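Local coordinates for protein dihydropteridine reductase (Dictyostelium discoideum, PDB 3ORF) that reduces quinonoid dihydropteridines with NADH or NADPH, regenerating tetrahydrobiopterin, the essential cofactor of aromatic amino acid hydroxylases, at residues G182-D194 against S229-T241. Sequence-based numbering, arbitrary orientation.
With NAD (nicotinamide-adenine-dinucleotide), chain E.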
loop_
_atom_site.group_PDB
_atom_site.type_symbol
_atom_site.label_atom_id
_atom_site.label_comp_id
_atom_site.label_asym_id
_atom_site.label_seq_id
_atom_site.Cartn_x
_atom_site.Cartn_y
_atom_site.Cartn_z
ATOM N N GLY A 182 -20.907 15.630 -1.262
ATOM C CA GLY A 182 -21.112 15.913 0.146
ATOM C C GLY A 182 -20.707 14.822 1.126
ATOM O O GLY A 182 -20.921 14.947 2.321
ATOM N N SER A 183 -20.116 13.735 0.638
ATOM C CA SER A 183 -19.711 12.676 1.529
ATOM C C SER A 183 -18.427 13.038 2.247
ATOM O O SER A 183 -17.698 13.898 1.811
ATOM C CB SER A 183 -19.473 11.422 0.694
ATOM O OG SER A 183 -18.468 11.775 -0.206
ATOM N N THR A 184 -18.112 12.313 3.302
ATOM C CA THR A 184 -16.960 12.585 4.153
ATOM C C THR A 184 -16.265 11.240 4.252
ATOM O O THR A 184 -16.916 10.255 4.612
ATOM C CB THR A 184 -17.409 12.977 5.567
ATOM O OG1 THR A 184 -17.979 14.274 5.522
ATOM C CG2 THR A 184 -16.225 13.055 6.540
ATOM N N SER A 185 -14.986 11.219 3.882
ATOM C CA SER A 185 -14.086 10.048 3.972
ATOM C C SER A 185 -13.163 10.282 5.208
ATOM O O SER A 185 -12.497 11.337 5.276
ATOM C CB SER A 185 -13.251 10.011 2.704
ATOM O OG SER A 185 -12.204 9.038 2.711
ATOM N N LEU A 186 -13.167 9.329 6.167
ATOM C CA LEU A 186 -12.348 9.354 7.388
ATOM C C LEU A 186 -11.619 8.016 7.577
ATOM O O LEU A 186 -12.046 6.961 7.087
ATOM C CB LEU A 186 -13.251 9.569 8.638
ATOM C CG LEU A 186 -14.033 10.879 8.597
ATOM C CD1 LEU A 186 -14.966 10.958 9.738
ATOM C CD2 LEU A 186 -13.059 12.096 8.507
ATOM N N GLY A 187 -10.528 8.061 8.323
ATOM C CA GLY A 187 -9.862 6.890 8.774
ATOM C C GLY A 187 -9.989 6.929 10.282
ATOM O O GLY A 187 -9.887 8.019 10.879
ATOM N N ILE A 188 -10.221 5.768 10.919
ATOM C CA ILE A 188 -10.108 5.689 12.388
ATOM C C ILE A 188 -8.892 4.862 12.634
ATOM O O ILE A 188 -8.681 3.842 11.950
ATOM C CB ILE A 188 -11.354 5.073 13.080
ATOM C CG1 ILE A 188 -11.697 3.731 12.472
ATOM C CG2 ILE A 188 -12.530 6.076 13.054
ATOM C CD1 ILE A 188 -12.955 3.126 13.038
ATOM N N LEU A 189 -8.029 5.356 13.534
ATOM C CA LEU A 189 -6.673 4.846 13.669
ATOM C C LEU A 189 -6.497 4.525 15.158
ATOM O O LEU A 189 -6.022 5.339 15.922
ATOM C CB LEU A 189 -5.591 5.881 13.213
ATOM C CG LEU A 189 -5.017 5.925 11.782
ATOM C CD1 LEU A 189 -6.151 6.219 10.807
ATOM C CD2 LEU A 189 -3.964 7.023 11.744
ATOM N N PRO A 190 -6.850 3.308 15.548
ATOM C CA PRO A 190 -6.688 2.931 16.966
ATOM C C PRO A 190 -5.217 2.696 17.363
ATOM O O PRO A 190 -4.422 2.209 16.523
ATOM C CB PRO A 190 -7.506 1.628 17.099
ATOM C CG PRO A 190 -7.720 1.101 15.638
ATOM C CD PRO A 190 -7.294 2.221 14.660
ATOM N N VAL A 191 -4.846 3.163 18.572
ATOM C CA VAL A 191 -3.624 2.717 19.246
ATOM C C VAL A 191 -3.834 1.234 19.678
ATOM O O VAL A 191 -3.140 0.341 19.201
ATOM C CB VAL A 191 -3.290 3.673 20.394
ATOM C CG1 VAL A 191 -2.017 3.221 21.179
ATOM C CG2 VAL A 191 -3.064 5.050 19.778
ATOM N N THR A 192 -4.869 0.976 20.475
ATOM C CA THR A 192 -5.230 -0.397 20.832
ATOM C C THR A 192 -6.701 -0.522 21.174
ATOM O O THR A 192 -7.202 0.075 22.171
ATOM C CB THR A 192 -4.454 -0.920 22.109
ATOM O OG1 THR A 192 -3.125 -0.390 22.128
ATOM C CG2 THR A 192 -4.419 -2.460 22.111
ATOM N N LEU A 193 -7.374 -1.263 20.318
ATOM C CA LEU A 193 -8.730 -1.793 20.529
ATOM C C LEU A 193 -8.755 -3.000 21.474
ATOM O O LEU A 193 -7.816 -3.813 21.535
ATOM C CB LEU A 193 -9.331 -2.315 19.186
ATOM C CG LEU A 193 -9.660 -1.303 18.119
ATOM C CD1 LEU A 193 -10.585 -1.930 17.049
ATOM C CD2 LEU A 193 -10.397 -0.118 18.838
ATOM N N ASP A 194 -9.867 -3.153 22.159
ATOM C CA ASP A 194 -10.066 -4.316 23.009
ATOM C C ASP A 194 -10.802 -5.355 22.186
ATOM O O ASP A 194 -12.033 -5.325 22.103
ATOM C CB ASP A 194 -10.877 -3.980 24.253
ATOM C CG ASP A 194 -10.923 -5.136 25.260
ATOM O OD1 ASP A 194 -10.515 -6.260 24.937
ATOM O OD2 ASP A 194 -11.423 -4.963 26.368
ATOM N N SER A 229 -20.418 17.263 13.662
ATOM C CA SER A 229 -19.420 16.798 14.584
ATOM C C SER A 229 -18.325 16.116 13.759
ATOM O O SER A 229 -17.346 15.673 14.312
ATOM C CB SER A 229 -20.025 15.781 15.599
ATOM O OG SER A 229 -20.144 14.507 14.958
ATOM N N ARG A 230 -18.527 15.987 12.455
ATOM C CA ARG A 230 -17.552 15.331 11.589
ATOM C C ARG A 230 -16.208 16.037 11.462
ATOM O O ARG A 230 -16.129 17.254 11.259
ATOM C CB ARG A 230 -18.123 15.119 10.188
ATOM C CG ARG A 230 -19.076 13.928 10.103
ATOM C CD ARG A 230 -19.867 13.947 8.716
ATOM N NE ARG A 230 -20.993 13.018 8.772
ATOM C CZ ARG A 230 -21.725 12.592 7.723
ATOM N NH1 ARG A 230 -21.499 12.964 6.484
ATOM N NH2 ARG A 230 -22.717 11.771 7.931
ATOM N N PRO A 231 -15.103 15.281 11.603
ATOM C CA PRO A 231 -13.836 15.992 11.321
ATOM C C PRO A 231 -13.754 16.417 9.854
ATOM O O PRO A 231 -14.442 15.908 9.021
ATOM C CB PRO A 231 -12.753 14.916 11.564
ATOM C CG PRO A 231 -13.447 13.806 12.341
ATOM C CD PRO A 231 -14.914 13.900 12.050
ATOM N N THR A 232 -12.829 17.301 9.538
ATOM C CA THR A 232 -12.429 17.574 8.172
ATOM C C THR A 232 -12.347 16.336 7.262
ATOM O O THR A 232 -11.753 15.311 7.598
ATOM C CB THR A 232 -11.050 18.389 8.143
ATOM O OG1 THR A 232 -11.337 19.697 8.622
ATOM C CG2 THR A 232 -10.525 18.573 6.737
ATOM N N ASN A 233 -12.819 16.516 6.040
ATOM C CA ASN A 233 -12.914 15.416 5.106
ATOM C C ASN A 233 -11.479 14.948 4.840
ATOM O O ASN A 233 -10.567 15.775 4.524
ATOM C CB ASN A 233 -13.593 15.947 3.801
ATOM C CG ASN A 233 -14.062 14.819 2.864
ATOM O OD1 ASN A 233 -13.858 13.640 3.134
ATOM N ND2 ASN A 233 -14.690 15.183 1.751
ATOM N N GLY A 234 -11.261 13.650 4.978
ATOM C CA GLY A 234 -9.933 13.114 4.817
ATOM C C GLY A 234 -9.079 12.975 6.069
ATOM O O GLY A 234 -7.920 12.532 5.931
ATOM N N SER A 235 -9.542 13.440 7.237
ATOM C CA SER A 235 -8.712 13.295 8.472
ATOM C C SER A 235 -8.467 11.837 8.792
ATOM O O SER A 235 -9.381 10.957 8.677
ATOM C CB SER A 235 -9.462 13.844 9.681
ATOM O OG SER A 235 -9.670 15.224 9.450
ATOM N N LEU A 236 -7.281 11.568 9.286
ATOM C CA LEU A 236 -7.018 10.275 9.925
ATOM C C LEU A 236 -7.267 10.539 11.388
ATOM O O LEU A 236 -6.578 11.382 11.986
ATOM C CB LEU A 236 -5.529 9.933 9.725
ATOM C CG LEU A 236 -5.159 9.831 8.255
ATOM C CD1 LEU A 236 -3.663 9.401 8.075
ATOM C CD2 LEU A 236 -6.104 8.790 7.467
ATOM N N VAL A 237 -8.216 9.838 11.995
ATOM C CA VAL A 237 -8.547 10.127 13.372
ATOM C C VAL A 237 -7.951 9.076 14.337
ATOM O O VAL A 237 -8.459 7.919 14.433
ATOM C CB VAL A 237 -10.120 10.214 13.582
ATOM C CG1 VAL A 237 -10.473 10.764 15.009
ATOM C CG2 VAL A 237 -10.745 11.025 12.507
ATOM N N LYS A 238 -6.894 9.498 15.051
ATOM C CA LYS A 238 -6.215 8.657 16.036
ATOM C C LYS A 238 -7.024 8.616 17.333
ATOM O O LYS A 238 -7.578 9.626 17.740
ATOM C CB LYS A 238 -4.813 9.211 16.319
ATOM C CG LYS A 238 -3.893 8.307 17.172
ATOM C CD LYS A 238 -2.633 9.046 17.455
ATOM C CE LYS A 238 -1.778 8.326 18.532
ATOM N NZ LYS A 238 -0.860 9.332 19.126
ATOM N N PHE A 239 -7.092 7.469 17.990
ATOM C CA PHE A 239 -7.742 7.431 19.297
ATOM C C PHE A 239 -7.013 6.424 20.205
ATOM O O PHE A 239 -6.615 5.386 19.753
ATOM C CB PHE A 239 -9.272 7.109 19.195
ATOM C CG PHE A 239 -9.628 5.783 18.520
ATOM C CD1 PHE A 239 -9.926 4.661 19.283
ATOM C CD2 PHE A 239 -9.683 5.668 17.149
ATOM C CE1 PHE A 239 -10.304 3.483 18.695
ATOM C CE2 PHE A 239 -10.062 4.459 16.511
ATOM C CZ PHE A 239 -10.372 3.378 17.284
ATOM N N GLU A 240 -6.890 6.775 21.475
ATOM C CA GLU A 240 -6.175 6.034 22.456
ATOM C C GLU A 240 -6.924 6.226 23.780
ATOM O O GLU A 240 -7.462 7.295 24.056
ATOM C CB GLU A 240 -4.746 6.585 22.619
ATOM C CG GLU A 240 -3.781 5.592 23.389
ATOM C CD GLU A 240 -2.282 6.078 23.431
ATOM O OE1 GLU A 240 -1.938 7.169 22.873
ATOM O OE2 GLU A 240 -1.455 5.357 24.057
ATOM N N THR A 241 -6.961 5.160 24.558
ATOM C CA THR A 241 -7.605 5.135 25.833
ATOM C C THR A 241 -6.463 5.037 26.915
ATOM O O THR A 241 -5.455 4.306 26.722
ATOM C CB THR A 241 -8.551 3.913 25.886
ATOM O OG1 THR A 241 -9.562 4.051 24.887
ATOM C CG2 THR A 241 -9.234 3.802 27.255
HETATM P PA NAD E . -11.218 -9.570 13.328
HETATM O O1A NAD E . -10.191 -10.516 12.820
HETATM O O2A NAD E . -12.196 -9.989 14.369
HETATM O O5B NAD E . -12.181 -9.211 12.047
HETATM C C5B NAD E . -11.809 -8.832 10.772
HETATM C C4B NAD E . -12.956 -9.279 9.848
HETATM O O4B NAD E . -12.547 -8.916 8.497
HETATM C C3B NAD E . -13.046 -10.829 9.849
HETATM O O3B NAD E . -14.405 -11.198 9.812
HETATM C C2B NAD E . -12.518 -11.242 8.490
HETATM O O2B NAD E . -13.214 -12.394 7.986
HETATM C C1B NAD E . -12.892 -10.007 7.646
HETATM N N9A NAD E . -12.045 -9.788 6.441
HETATM C C8A NAD E . -10.702 -9.987 6.388
HETATM N N7A NAD E . -10.304 -9.623 5.159
HETATM C C5A NAD E . -11.387 -9.232 4.419
HETATM C C6A NAD E . -11.593 -8.761 3.085
HETATM N N6A NAD E . -10.574 -8.699 2.192
HETATM N N1A NAD E . -12.849 -8.415 2.680
HETATM C C2A NAD E . -13.872 -8.540 3.515
HETATM N N3A NAD E . -13.702 -8.980 4.779
HETATM C C4A NAD E . -12.493 -9.356 5.251
HETATM O O3 NAD E . -10.417 -8.263 13.693
HETATM P PN NAD E . -10.806 -7.082 14.595
HETATM O O1N NAD E . -10.076 -7.368 15.871
HETATM O O2N NAD E . -12.285 -6.729 14.526
HETATM O O5D NAD E . -10.042 -5.812 13.932
HETATM C C5D NAD E . -10.700 -4.876 13.069
HETATM C C4D NAD E . -9.673 -3.923 12.428
HETATM O O4D NAD E . -8.740 -3.458 13.440
HETATM C C3D NAD E . -8.792 -4.499 11.313
HETATM O O3D NAD E . -8.906 -3.567 10.180
HETATM C C2D NAD E . -7.367 -4.457 11.882
HETATM O O2D NAD E . -6.479 -4.271 10.768
HETATM C C1D NAD E . -7.524 -3.149 12.689
HETATM N N1N NAD E . -6.546 -2.395 13.597
HETATM C C2N NAD E . -6.285 -2.715 15.003
HETATM C C3N NAD E . -5.351 -1.886 15.716
HETATM C C7N NAD E . -4.981 -2.086 17.211
HETATM O O7N NAD E . -3.789 -2.020 17.566
HETATM N N7N NAD E . -6.039 -2.250 18.034
HETATM C C4N NAD E . -4.734 -0.783 15.075
HETATM C C5N NAD E . -5.023 -0.476 13.740
HETATM C C6N NAD E . -5.907 -1.267 13.024
HETATM O O HOH W 1 -7.341 2.852 20.914
HETATM O O HOH W 2 -5.824 2.629 23.443
#
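Thr-184 meets Arg-230 at the start of strand 184-190: its OG1 lies at the edge of the guanidinium, while the arginine's NE and NH1 bond to the carbonyls of Trp-223 and Gly-137. Next, Ser-185 N gives a nearly straight 2.8 Å hydrogen bond to Asn-233 OD1, so an asparagine side chain continues the ladder before strand 236-241 begins. CG of Asn-233 stands anti to its own N (chi1 -166°), which carries the amide across. Gly-234 N then bonds to Ser-185 O at 2.6 Å; its positive phi suits the type II turn from Thr-232 to Ser-235. Leu-186 sends CD1 to Pro-231 CD, 3.7 Å away, the two side chains crossing at about a right angle beside Trp-223 of helix 213-225. Gly-187, having no side chain, lets Leu-236 CD2 come near its CA. Parallel pairing begins as Gly-187 N bonds to Ser-235 O at 3.1 Å and Gly-187 O accepts from Val-237 N. Ile-188 CB touches the rim of the Phe-239 ring. Leu-189 N donates to Val-237 O and its O accepts from Phe-239 N, while its two methyls straddle Leu-236 CB on the opposite face, packed by helix 156-172. Pro-190 CA lies over one face of Phe-239, offset toward the rim, with CB 3.4 Å from CZ; the ring also stacks with Trp-248. Pro-190 CG sits 3.6 Å from NAD C4N, the hydride-carrying carbon. Val-191 N to Phe-239 O is the last direct bond; two waters carry the ladder on to Thr-192 and Thr-241. Val-191 packs along Glu-240, CB on CG and CG1 beside the carboxylate. Leu-193 CD2 reaches the phenylalanine edge at CE1, its N close to NAD N7N. In this Rossmann-fold SDR enzyme, apolar packing and backbone bonding therefore probably help to hold Pro-190 to Leu-193 against the nicotinamide.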